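Local coordinates for hypothetical protein DR_0824 (Deinococcus radiodurans, PDB 2IMR) that catalyses the zinc-dependent deamination of aminodeoxyfutalosine to futalosine, a step in menaquinone biosynthesis, at residues P113-I118 against H330-G335; V349-D354 against E366-A371. All coordinates share one frame; numbering follows the deposited sequence.

Interaction 1. Residues P113-I118 against H330-G335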
ATOM      1  N   PRO A 113      16.374   4.866 -11.422  1.00 22.83           N
ATOM      2  CA  PRO A 113      16.435   5.388 -12.789  1.00 24.75           C
ATOM      3  C   PRO A 113      15.100   5.629 -13.486  1.00 24.99           C
ATOM      4  O   PRO A 113      14.908   6.676 -14.108  1.00 23.20           O
ATOM      5  CB  PRO A 113      17.282   4.345 -13.513  1.00 26.83           C
ATOM      6  CG  PRO A 113      18.233   3.915 -12.450  1.00 25.71           C
ATOM      7  CD  PRO A 113      17.314   3.742 -11.260  1.00 25.57           C
ATOM      8  N   TYR A 114      14.175   4.676 -13.382  1.00 23.97           N
ATOM      9  CA  TYR A 114      12.889   4.822 -14.052  1.00 23.44           C
ATOM     10  C   TYR A 114      12.027   5.971 -13.542  1.00 23.93           C
ATOM     11  O   TYR A 114      11.091   6.392 -14.224  1.00 24.45           O
ATOM     12  CB  TYR A 114      12.113   3.498 -14.030  1.00 23.21           C
ATOM     13  CG  TYR A 114      11.904   2.892 -12.668  1.00 23.57           C
ATOM     14  CD1 TYR A 114      10.752   3.167 -11.932  1.00 24.16           C
ATOM     15  CD2 TYR A 114      12.849   2.019 -12.120  1.00 22.62           C
ATOM     16  CE1 TYR A 114      10.539   2.592 -10.693  1.00 23.16           C
ATOM     17  CE2 TYR A 114      12.647   1.437 -10.872  1.00 23.78           C
ATOM     18  CZ  TYR A 114      11.486   1.729 -10.165  1.00 24.23           C
ATOM     19  OH  TYR A 114      11.269   1.156  -8.933  1.00 26.90           O
ATOM     20  N   PHE A 115      12.330   6.485 -12.354  1.00 23.34           N
ATOM     21  CA  PHE A 115      11.578   7.624 -11.843  1.00 26.11           C
ATOM     22  C   PHE A 115      12.025   8.838 -12.652  1.00 27.35           C
ATOM     23  O   PHE A 115      11.230   9.723 -12.965  1.00 27.32           O
ATOM     24  CB  PHE A 115      11.871   7.873 -10.360  1.00 25.14           C
ATOM     25  CG  PHE A 115      10.875   7.244  -9.429  1.00 25.14           C
ATOM     26  CD1 PHE A 115      10.751   5.860  -9.348  1.00 24.40           C
ATOM     27  CD2 PHE A 115      10.066   8.036  -8.625  1.00 26.03           C
ATOM     28  CE1 PHE A 115       9.837   5.276  -8.478  1.00 24.71           C
ATOM     29  CE2 PHE A 115       9.143   7.460  -7.750  1.00 26.77           C
ATOM     30  CZ  PHE A 115       9.032   6.075  -7.677  1.00 25.84           C
ATOM     31  N   GLN A 116      13.311   8.863 -12.985  1.00 28.32           N
ATOM     32  CA  GLN A 116      13.896   9.956 -13.751  1.00 29.72           C
ATOM     33  C   GLN A 116      13.376   9.983 -15.185  1.00 28.62           C
ATOM     34  O   GLN A 116      13.270  11.049 -15.798  1.00 28.43           O
ATOM     35  CB  GLN A 116      15.421   9.818 -13.768  1.00 32.31           C
ATOM     36  CG  GLN A 116      16.065   9.766 -12.389  1.00 35.17           C
ATOM     37  CD  GLN A 116      15.755  10.996 -11.560  1.00 38.40           C
ATOM     38  OE1 GLN A 116      15.940  12.127 -12.016  1.00 40.71           O
ATOM     39  NE2 GLN A 116      15.286  10.784 -10.332  1.00 38.55           N
ATOM     40  N   TRP A 117      13.051   8.812 -15.722  1.00 27.87           N
ATOM     41  CA  TRP A 117      12.560   8.728 -17.091  1.00 25.64           C
ATOM     42  C   TRP A 117      11.200   9.395 -17.265  1.00 24.71           C
ATOM     43  O   TRP A 117      10.772   9.657 -18.390  1.00 23.11           O
ATOM     44  CB  TRP A 117      12.499   7.265 -17.547  1.00 26.81           C
ATOM     45  CG  TRP A 117      13.826   6.561 -17.444  1.00 28.96           C
ATOM     46  CD1 TRP A 117      15.062   7.143 -17.435  1.00 29.65           C
ATOM     47  CD2 TRP A 117      14.049   5.148 -17.331  1.00 28.20           C
ATOM     48  NE1 TRP A 117      16.038   6.184 -17.318  1.00 29.95           N
ATOM     49  CE2 TRP A 117      15.446   4.950 -17.253  1.00 29.10           C
ATOM     50  CE3 TRP A 117      13.205   4.029 -17.285  1.00 27.62           C
ATOM     51  CZ2 TRP A 117      16.020   3.678 -17.130  1.00 28.10           C
ATOM     52  CZ3 TRP A 117      13.778   2.761 -17.162  1.00 27.39           C
ATOM     53  CH2 TRP A 117      15.171   2.600 -17.086  1.00 28.85           C
ATOM     54  N   ILE A 118      10.521   9.669 -16.155  1.00 21.62           N
ATOM     55  CA  ILE A 118       9.220  10.334 -16.200  1.00 22.28           C
ATOM     56  C   ILE A 118       9.378  11.659 -15.452  1.00 24.04           C
ATOM     57  O   ILE A 118       9.097  11.755 -14.253  1.00 23.41           O
ATOM     58  CB  ILE A 118       8.122   9.485 -15.524  1.00 22.22           C
ATOM     59  CG1 ILE A 118       8.159   8.052 -16.069  1.00 22.36           C
ATOM     60  CG2 ILE A 118       6.751  10.105 -15.784  1.00 22.22           C
ATOM     61  CD1 ILE A 118       7.808   7.922 -17.547  1.00 23.94           C
ATOM     62  N   HIS A 330       0.791   3.026 -13.646  1.00 14.76           N
ATOM     63  CA  HIS A 330       0.507   3.514 -14.982  1.00 15.83           C
ATOM     64  C   HIS A 330       1.390   4.709 -15.344  1.00 17.03           C
ATOM     65  O   HIS A 330       2.026   4.723 -16.399  1.00 16.95           O
ATOM     66  CB  HIS A 330      -0.970   3.900 -15.104  1.00 17.48           C
ATOM     67  CG  HIS A 330      -1.296   4.606 -16.381  1.00 18.73           C
ATOM     68  ND1 HIS A 330      -1.160   4.008 -17.615  1.00 19.15           N
ATOM     69  CD2 HIS A 330      -1.688   5.881 -16.619  1.00 19.53           C
ATOM     70  CE1 HIS A 330      -1.450   4.887 -18.560  1.00 18.28           C
ATOM     71  NE2 HIS A 330      -1.773   6.031 -17.981  1.00 16.97           N
ATOM     72  N   HIS A 331       1.438   5.707 -14.467  1.00 17.29           N
ATOM     73  CA  HIS A 331       2.245   6.893 -14.740  1.00 17.95           C
ATOM     74  C   HIS A 331       3.744   6.623 -14.808  1.00 17.63           C
ATOM     75  O   HIS A 331       4.473   7.328 -15.504  1.00 18.40           O
ATOM     76  CB  HIS A 331       1.950   7.984 -13.712  1.00 18.26           C
ATOM     77  CG  HIS A 331       0.558   8.524 -13.801  1.00 21.24           C
ATOM     78  ND1 HIS A 331       0.045   9.057 -14.966  1.00 23.79           N
ATOM     79  CD2 HIS A 331      -0.437   8.583 -12.888  1.00 20.46           C
ATOM     80  CE1 HIS A 331      -1.208   9.421 -14.764  1.00 22.33           C
ATOM     81  NE2 HIS A 331      -1.526   9.145 -13.511  1.00 23.64           N
ATOM     82  N   LEU A 332       4.207   5.600 -14.101  1.00 16.30           N
ATOM     83  CA  LEU A 332       5.626   5.268 -14.119  1.00 17.52           C
ATOM     84  C   LEU A 332       5.949   4.223 -15.182  1.00 17.55           C
ATOM     85  O   LEU A 332       7.081   3.741 -15.269  1.00 18.46           O
ATOM     86  CB  LEU A 332       6.076   4.791 -12.728  1.00 17.12           C
ATOM     87  CG  LEU A 332       6.254   5.945 -11.731  1.00 18.72           C
ATOM     88  CD1 LEU A 332       6.372   5.422 -10.304  1.00 17.95           C
ATOM     89  CD2 LEU A 332       7.495   6.745 -12.113  1.00 22.66           C
ATOM     90  N   GLU A 333       4.946   3.887 -15.993  1.00 17.40           N
ATOM     91  CA  GLU A 333       5.089   2.913 -17.075  1.00 19.30           C
ATOM     92  C   GLU A 333       5.737   1.624 -16.588  1.00 19.16           C
ATOM     93  O   GLU A 333       6.653   1.092 -17.224  1.00 20.34           O
ATOM     94  CB  GLU A 333       5.912   3.525 -18.217  1.00 21.50           C
ATOM     95  CG  GLU A 333       5.471   4.950 -18.559  1.00 25.92           C
ATOM     96  CD  GLU A 333       6.143   5.517 -19.797  1.00 28.72           C
ATOM     97  OE1 GLU A 333       7.336   5.234 -20.027  1.00 30.89           O
ATOM     98  OE2 GLU A 333       5.472   6.267 -20.535  1.00 32.72           O
ATOM     99  N   CYS A 334       5.242   1.112 -15.468  1.00 18.33           N
ATOM    100  CA  CYS A 334       5.776  -0.110 -14.873  1.00 17.37           C
ATOM    101  C   CYS A 334       5.116  -1.382 -15.351  1.00 17.70           C
ATOM    102  O   CYS A 334       5.598  -2.477 -15.069  1.00 17.24           O
ATOM    103  CB  CYS A 334       5.611  -0.073 -13.361  1.00 18.44           C
ATOM    104  SG  CYS A 334       6.500   1.238 -12.555  1.00 20.72           S
ATOM    105  N   GLY A 335       4.010  -1.244 -16.064  1.00 17.39           N
ATOM    106  CA  GLY A 335       3.283  -2.421 -16.489  1.00 17.09           C
ATOM    107  C   GLY A 335       2.072  -2.498 -15.576  1.00 17.87           C
ATOM    108  O   GLY A 335       1.833  -1.574 -14.790  1.00 16.82           O
TER
HETATM  109  O   HOH W   1       9.515   4.803 -15.973  1.00 19.30           O

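Interaction 2. Residues V349-D354 against E366-A371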
ATOM      1  N   VAL A 349      -4.772  -8.899  -1.171  1.00 21.24           N
ATOM      2  CA  VAL A 349      -4.395  -7.689  -1.891  1.00 19.61           C
ATOM      3  C   VAL A 349      -5.003  -6.442  -1.255  1.00 19.69           C
ATOM      4  O   VAL A 349      -6.173  -6.433  -0.871  1.00 18.42           O
ATOM      5  CB  VAL A 349      -4.855  -7.767  -3.366  1.00 19.66           C
ATOM      6  CG1 VAL A 349      -4.435  -6.507  -4.120  1.00 19.30           C
ATOM      7  CG2 VAL A 349      -4.254  -8.998  -4.029  1.00 22.61           C
ATOM      8  N   ALA A 350      -4.188  -5.399  -1.132  1.00 17.31           N
ATOM      9  CA  ALA A 350      -4.625  -4.129  -0.566  1.00 16.72           C
ATOM     10  C   ALA A 350      -4.331  -3.042  -1.596  1.00 16.16           C
ATOM     11  O   ALA A 350      -3.541  -3.247  -2.521  1.00 16.00           O
ATOM     12  CB  ALA A 350      -3.871  -3.843   0.729  1.00 14.03           C
ATOM     13  N   LEU A 351      -4.964  -1.887  -1.435  1.00 15.61           N
ATOM     14  CA  LEU A 351      -4.767  -0.777  -2.352  1.00 15.54           C
ATOM     15  C   LEU A 351      -4.059   0.421  -1.730  1.00 14.93           C
ATOM     16  O   LEU A 351      -4.267   0.752  -0.563  1.00 17.36           O
ATOM     17  CB  LEU A 351      -6.115  -0.319  -2.909  1.00 17.30           C
ATOM     18  CG  LEU A 351      -6.728  -1.168  -4.019  1.00 17.37           C
ATOM     19  CD1 LEU A 351      -8.215  -0.861  -4.141  1.00 19.00           C
ATOM     20  CD2 LEU A 351      -6.010  -0.879  -5.325  1.00 17.73           C
ATOM     21  N   GLY A 352      -3.224   1.066  -2.538  1.00 14.35           N
ATOM     22  CA  GLY A 352      -2.501   2.249  -2.103  1.00 14.00           C
ATOM     23  C   GLY A 352      -2.476   3.213  -3.279  1.00 12.07           C
ATOM     24  O   GLY A 352      -2.786   2.820  -4.400  1.00 11.78           O
ATOM     25  N   THR A 353      -2.118   4.471  -3.034  1.00 13.62           N
ATOM     26  CA  THR A 353      -2.051   5.462  -4.099  1.00 14.24           C
ATOM     27  C   THR A 353      -0.593   5.787  -4.390  1.00 15.73           C
ATOM     28  O   THR A 353      -0.274   6.390  -5.414  1.00 15.45           O
ATOM     29  CB  THR A 353      -2.720   6.793  -3.680  1.00 14.63           C
ATOM     30  OG1 THR A 353      -2.029   7.322  -2.539  1.00 14.51           O
ATOM     31  CG2 THR A 353      -4.187   6.583  -3.324  1.00 14.51           C
ATOM     32  N   ASP A 354       0.285   5.371  -3.479  1.00 15.17           N
ATOM     33  CA  ASP A 354       1.710   5.673  -3.574  1.00 15.89           C
ATOM     34  C   ASP A 354       1.749   7.184  -3.299  1.00 14.80           C
ATOM     35  O   ASP A 354       0.710   7.776  -3.015  1.00 17.02           O
ATOM     36  CB  ASP A 354       2.247   5.365  -4.974  1.00 17.88           C
ATOM     37  CG  ASP A 354       3.708   4.978  -4.963  1.00 17.92           C
ATOM     38  OD1 ASP A 354       4.369   5.175  -3.927  1.00 21.47           O
ATOM     39  OD2 ASP A 354       4.199   4.485  -5.997  1.00 19.77           O
ATOM     40  N   GLU A 366     -10.296   6.620  -5.784  1.00 16.43           N
ATOM     41  CA  GLU A 366      -9.928   6.824  -7.172  1.00 17.09           C
ATOM     42  C   GLU A 366      -9.138   5.648  -7.744  1.00 17.94           C
ATOM     43  O   GLU A 366      -9.159   5.410  -8.953  1.00 18.01           O
ATOM     44  CB  GLU A 366      -9.163   8.146  -7.297  1.00 19.27           C
ATOM     45  CG  GLU A 366     -10.112   9.350  -7.176  1.00 21.42           C
ATOM     46  CD  GLU A 366      -9.420  10.669  -6.880  1.00 23.85           C
ATOM     47  OE1 GLU A 366      -8.201  10.784  -7.099  1.00 22.56           O
ATOM     48  OE2 GLU A 366     -10.115  11.605  -6.435  1.00 26.60           O
ATOM     49  N   GLU A 367      -8.459   4.906  -6.878  1.00 15.98           N
ATOM     50  CA  GLU A 367      -7.700   3.742  -7.327  1.00 16.27           C
ATOM     51  C   GLU A 367      -8.677   2.617  -7.628  1.00 16.62           C
ATOM     52  O   GLU A 367      -8.434   1.790  -8.500  1.00 15.54           O
ATOM     53  CB  GLU A 367      -6.711   3.288  -6.250  1.00 16.97           C
ATOM     54  CG  GLU A 367      -5.631   4.315  -5.911  1.00 16.12           C
ATOM     55  CD  GLU A 367      -4.716   4.645  -7.083  1.00 18.65           C
ATOM     56  OE1 GLU A 367      -4.704   3.887  -8.076  1.00 16.30           O
ATOM     57  OE2 GLU A 367      -3.992   5.665  -6.997  1.00 17.40           O
ATOM     58  N   VAL A 368      -9.786   2.588  -6.893  1.00 16.79           N
ATOM     59  CA  VAL A 368     -10.806   1.568  -7.105  1.00 17.36           C
ATOM     60  C   VAL A 368     -11.386   1.768  -8.501  1.00 17.57           C
ATOM     61  O   VAL A 368     -11.548   0.817  -9.263  1.00 17.89           O
ATOM     62  CB  VAL A 368     -11.932   1.674  -6.043  1.00 17.62           C
ATOM     63  CG1 VAL A 368     -13.122   0.795  -6.436  1.00 18.84           C
ATOM     64  CG2 VAL A 368     -11.395   1.242  -4.683  1.00 17.63           C
ATOM     65  N   THR A 369     -11.688   3.017  -8.833  1.00 17.12           N
ATOM     66  CA  THR A 369     -12.233   3.337 -10.142  1.00 18.29           C
ATOM     67  C   THR A 369     -11.248   2.934 -11.228  1.00 18.72           C
ATOM     68  O   THR A 369     -11.625   2.316 -12.221  1.00 19.87           O
ATOM     69  CB  THR A 369     -12.533   4.841 -10.250  1.00 18.72           C
ATOM     70  OG1 THR A 369     -13.586   5.172  -9.340  1.00 20.11           O
ATOM     71  CG2 THR A 369     -12.942   5.221 -11.669  1.00 19.15           C
ATOM     72  N   PHE A 370      -9.980   3.279 -11.028  1.00 16.91           N
ATOM     73  CA  PHE A 370      -8.936   2.954 -11.995  1.00 18.11           C
ATOM     74  C   PHE A 370      -8.776   1.440 -12.142  1.00 16.55           C
ATOM     75  O   PHE A 370      -8.610   0.930 -13.249  1.00 17.29           O
ATOM     76  CB  PHE A 370      -7.595   3.553 -11.550  1.00 17.37           C
ATOM     77  CG  PHE A 370      -6.578   3.641 -12.650  1.00 18.57           C
ATOM     78  CD1 PHE A 370      -6.652   4.651 -13.605  1.00 20.96           C
ATOM     79  CD2 PHE A 370      -5.558   2.702 -12.748  1.00 17.94           C
ATOM     80  CE1 PHE A 370      -5.724   4.726 -14.642  1.00 18.85           C
ATOM     81  CE2 PHE A 370      -4.627   2.767 -13.779  1.00 16.34           C
ATOM     82  CZ  PHE A 370      -4.709   3.781 -14.731  1.00 17.93           C
ATOM     83  N   ALA A 371      -8.818   0.731 -11.016  1.00 16.27           N
ATOM     84  CA  ALA A 371      -8.664  -0.717 -11.018  1.00 16.21           C
ATOM     85  C   ALA A 371      -9.822  -1.399 -11.750  1.00 17.47           C
ATOM     86  O   ALA A 371      -9.638  -2.435 -12.390  1.00 17.03           O
ATOM     87  CB  ALA A 371      -8.569  -1.231  -9.584  1.00 18.07           C
TER
HETATM   88  O   HOH W   2      -1.416   4.925  -7.341  1.00 14.70           O

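Interaction 1. Residues P113-I118 against H330-G335
Ile118 lies against the turn that ends helix 326-331, meeting His331, Leu332 and Glu333 in succession. From its CB the side chain forks: CG2, anti to the backbone N, abuts the carbonyl O of His331 at 3.6 Å, while CG1 runs past that same oxygen and lies 4.2 Å from CD2 of Leu332. At the tip, CD1 sits against the carboxylate end of Glu333, 3.7 Å from its OE1. An alanine at Ile118 would probably open a gap beside the His331 carbonyl and leave the extended Glu333 chain freer to move.

Leu332 turns both methyls to one face of the Phe115 ring. CD1 makes a CH-pi contact 4.2 Å from the ring centroid, and CD2 stands 4.3 Å above the ring plane, over its centre. Val121 of helix 119-125 also touches both side chains. Glu333, with positive phi, is the C-prime residue of the Schellman motif that closes helix 326-331. Beyond it, SG of Cys334 approaches the Tyr114 ring obliquely, while Tyr114 OH is hydrogen-bonded to Glu243, the probable proton donor.

No direct hydrogen bond crosses between the segments. A single water donates to Tyr114 O (2.8 Å) and to Leu332 O (2.7 Å), joining two carbonyls that cannot bond to each other, in a contact otherwise made by van der Waals packing beside the active site.

Interaction 2. Residues V349-D354 against E366-A371
Strand 349-351 and the residues that follow it lie against helix 365-374, and the backbones come closest where the CA atoms of Thr353 and Glu367 lie 6.7 Å apart. Glu367 reaches across from the helix. Its CG touches the carbonyl O of Gly352 at 3.6 Å, and the bend at chi2 (-63°) turns CD beside Thr353, whose CA lies 3.5 Å from OE2. The two side chains cross at about a right angle, with Thr353 CG2 3.7 Å from Glu367 CG. A water donates to both Thr353 O and Glu367 OE2, each at 2.7 Å. The same OE2 takes a salt bridge from Arg327, so the buried carboxylate oxygen is held by a charge as well as by the water.

Strand 349-351 is the eighth strand of the amidohydrolase TIM barrel, and the chain leaving its C-terminal end delivers Asp354, an assigned zinc ligand; His99, His101 and His240 hold the metal in this structure. Thr353 helps to fix the backbone there: its OG1 donates in the carbonyl plane to a lone pair of Asp354 O at 2.8 Å, and it is also hydrogen-bonded to Asn97 ND2.

Within the strand itself, at Leu351, the contact becomes apolar. Leu351 CD1 meets Val368 CG2 at 3.9 Å, the two side chains again crossing at about a right angle, while Leu351 CD2 faces Glu367 CB. Ala387 of helix 380-395 touches both Leu351 and Val368.

How the interactions relate
Followed from the N terminus, the chain reaches 113-118 just after the first barrel strand, then runs through strands 149-153 to 322-324 before 330-335 returns to it. Interaction 1 thus closes a very long loop holding most of the barrel. Interaction 2 opens only after that loop is complete and spans a short excursion, from strand 349-351 through helix 356-359 into helix 365-374. The two are in series, neither nested nor crossed, with centres about 17 Å apart. They meet where His330 CB packs on Phe370 CZ at 3.8 Å, so helix 326-331 connects segment 113-118 beside the active site with the last barrel strand and helix 365-374.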